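Local coordinates for putative gdp-fucose protein o-fucosyltransferase 1 (Caenorhabditis elegans, PDB 3ZY2) that is a putative glycosyltransferase of the GT-B clan, built around two parallel beta sheets, and holds bound guanosine-5'-diphosphate, at residues A96-P101 with P112-K117. Sequence-based numbering, arbitrary orientation.
Sequences AFCWTP and PGCHSK
C98 and C114 are joined by a disulfide, SG to SG 2.0 Å, which ties the end of strand 95-98 to the loop 112-117 ahead of helix 122-128. Its torsion of -78° about the S-S bond gives a left-handed twist, and with that twist C98 CB and C114 CB lie 3.6 Å apart. On C98, SG sits between the backbone N and the carbonyl carbon (chi1 66°); on C114 it lies anti to the carbonyl carbon (chi1 -60°).

Van der Waals packing continues in both directions. A96 turns its methyl toward the loop, where CB meets S116 OG at 3.1 Å, a tight contact, and C114 CB more loosely. Beyond the disulfide, P101 CB touches P112 CB at 3.6 Å, one ring carbon against the other, and lies close to G113 N as well.

The polar link is a water: it donates to F97 O (2.6 Å) and hydrogen-bonds S116 OG (2.8 Å), bridging strand and loop. Elsewhere, C114 N bonds to D136 OD2, fixing the loop to strand 135-138 next in the sheet. P101 packs on F178 and P112 on N22, both of the second subunit, and a bound manganese ion lies about 5 Å from P112's side chain.

Direct contact is thus a covalent bond plus van der Waals packing, with water supplying the hydrogen bonding. The disulfide closes a ring around residues 99-113, whose middle, 104-110, is not modelled, and so holds both ends of that loop at the sheet.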
# COMPACT_ATOMS: atom_id res chain seq x y z
N ALA A 96 12.69 0.14 -7.96
CA ALA A 96 11.88 0.51 -6.81
C ALA A 96 11.24 -0.74 -6.23
O ALA A 96 10.77 -1.61 -6.99
CB ALA A 96 10.82 1.50 -7.20
N PHE A 97 11.21 -0.82 -4.91
CA PHE A 97 10.63 -1.96 -4.21
C PHE A 97 9.36 -1.52 -3.53
O PHE A 97 9.33 -0.49 -2.84
CB PHE A 97 11.61 -2.52 -3.17
CG PHE A 97 12.70 -3.35 -3.76
CD1 PHE A 97 13.65 -2.78 -4.61
CD2 PHE A 97 12.77 -4.73 -3.51
CE1 PHE A 97 14.66 -3.54 -5.17
CE2 PHE A 97 13.80 -5.50 -4.07
CZ PHE A 97 14.74 -4.90 -4.90
N CYS A 98 8.30 -2.30 -3.73
CA CYS A 98 7.04 -2.06 -3.04
C CYS A 98 6.27 -3.36 -2.81
O CYS A 98 6.66 -4.41 -3.30
CB CYS A 98 6.21 -1.04 -3.81
SG CYS A 98 5.66 -1.64 -5.40
N TRP A 99 5.20 -3.27 -2.03
CA TRP A 99 4.45 -4.46 -1.61
C TRP A 99 3.87 -5.22 -2.80
O TRP A 99 4.05 -6.44 -2.94
CB TRP A 99 3.32 -4.07 -0.65
CG TRP A 99 2.85 -5.21 0.21
CD1 TRP A 99 1.99 -6.22 -0.15
CD2 TRP A 99 3.22 -5.47 1.57
NE1 TRP A 99 1.80 -7.08 0.91
CE2 TRP A 99 2.55 -6.65 1.97
CE3 TRP A 99 4.05 -4.82 2.49
CZ2 TRP A 99 2.70 -7.20 3.25
CZ3 TRP A 99 4.19 -5.36 3.77
CH2 TRP A 99 3.51 -6.53 4.14
N THR A 100 3.20 -4.47 -3.66
CA THR A 100 2.44 -5.03 -4.77
C THR A 100 2.16 -3.90 -5.77
O THR A 100 2.28 -2.72 -5.40
CB THR A 100 1.10 -5.62 -4.24
OG1 THR A 100 0.48 -6.39 -5.27
CG2 THR A 100 0.16 -4.51 -3.76
N PRO A 101 1.80 -4.24 -7.03
CA PRO A 101 1.42 -3.17 -7.93
C PRO A 101 0.27 -2.34 -7.36
O PRO A 101 -0.62 -2.88 -6.69
CB PRO A 101 0.97 -3.91 -9.19
CG PRO A 101 1.79 -5.14 -9.19
CD PRO A 101 1.90 -5.54 -7.74
N PRO A 112 -0.13 -0.52 -13.55
CA PRO A 112 0.14 -0.89 -12.15
C PRO A 112 1.62 -1.10 -11.87
O PRO A 112 2.33 -1.73 -12.67
CB PRO A 112 -0.63 -2.20 -11.97
CG PRO A 112 -1.73 -2.13 -12.98
CD PRO A 112 -1.12 -1.43 -14.17
N GLY A 113 2.08 -0.57 -10.74
CA GLY A 113 3.48 -0.62 -10.34
C GLY A 113 3.66 0.09 -9.02
O GLY A 113 2.69 0.39 -8.33
N CYS A 114 4.91 0.38 -8.65
CA CYS A 114 5.18 1.03 -7.36
C CYS A 114 4.90 2.54 -7.35
O CYS A 114 4.57 3.10 -6.30
CB CYS A 114 6.62 0.78 -6.91
SG CYS A 114 7.06 -0.95 -6.69
N HIS A 115 5.09 3.18 -8.50
CA HIS A 115 5.03 4.65 -8.66
C HIS A 115 5.73 5.46 -7.56
O HIS A 115 5.16 6.37 -6.95
CB HIS A 115 3.59 5.10 -8.92
CG HIS A 115 2.98 4.45 -10.12
ND1 HIS A 115 3.37 4.76 -11.40
CD2 HIS A 115 2.03 3.49 -10.24
CE1 HIS A 115 2.69 4.02 -12.26
NE2 HIS A 115 1.87 3.24 -11.58
N SER A 116 7.00 5.13 -7.35
CA SER A 116 7.76 5.58 -6.17
C SER A 116 8.08 7.06 -6.07
O SER A 116 8.41 7.56 -4.98
CB SER A 116 9.06 4.78 -6.07
OG SER A 116 8.77 3.41 -5.88
N LYS A 117 8.01 7.77 -7.19
CA LYS A 117 8.35 9.19 -7.23
C LYS A 117 7.16 10.14 -7.45
O LYS A 117 7.35 11.36 -7.61
CB LYS A 117 9.41 9.45 -8.31
CG LYS A 117 10.83 9.52 -7.79
CD LYS A 117 11.57 10.60 -8.57
CE LYS A 117 13.01 10.31 -8.75
NZ LYS A 117 13.72 11.48 -9.38
O HOH W 1 9.75 1.91 -3.78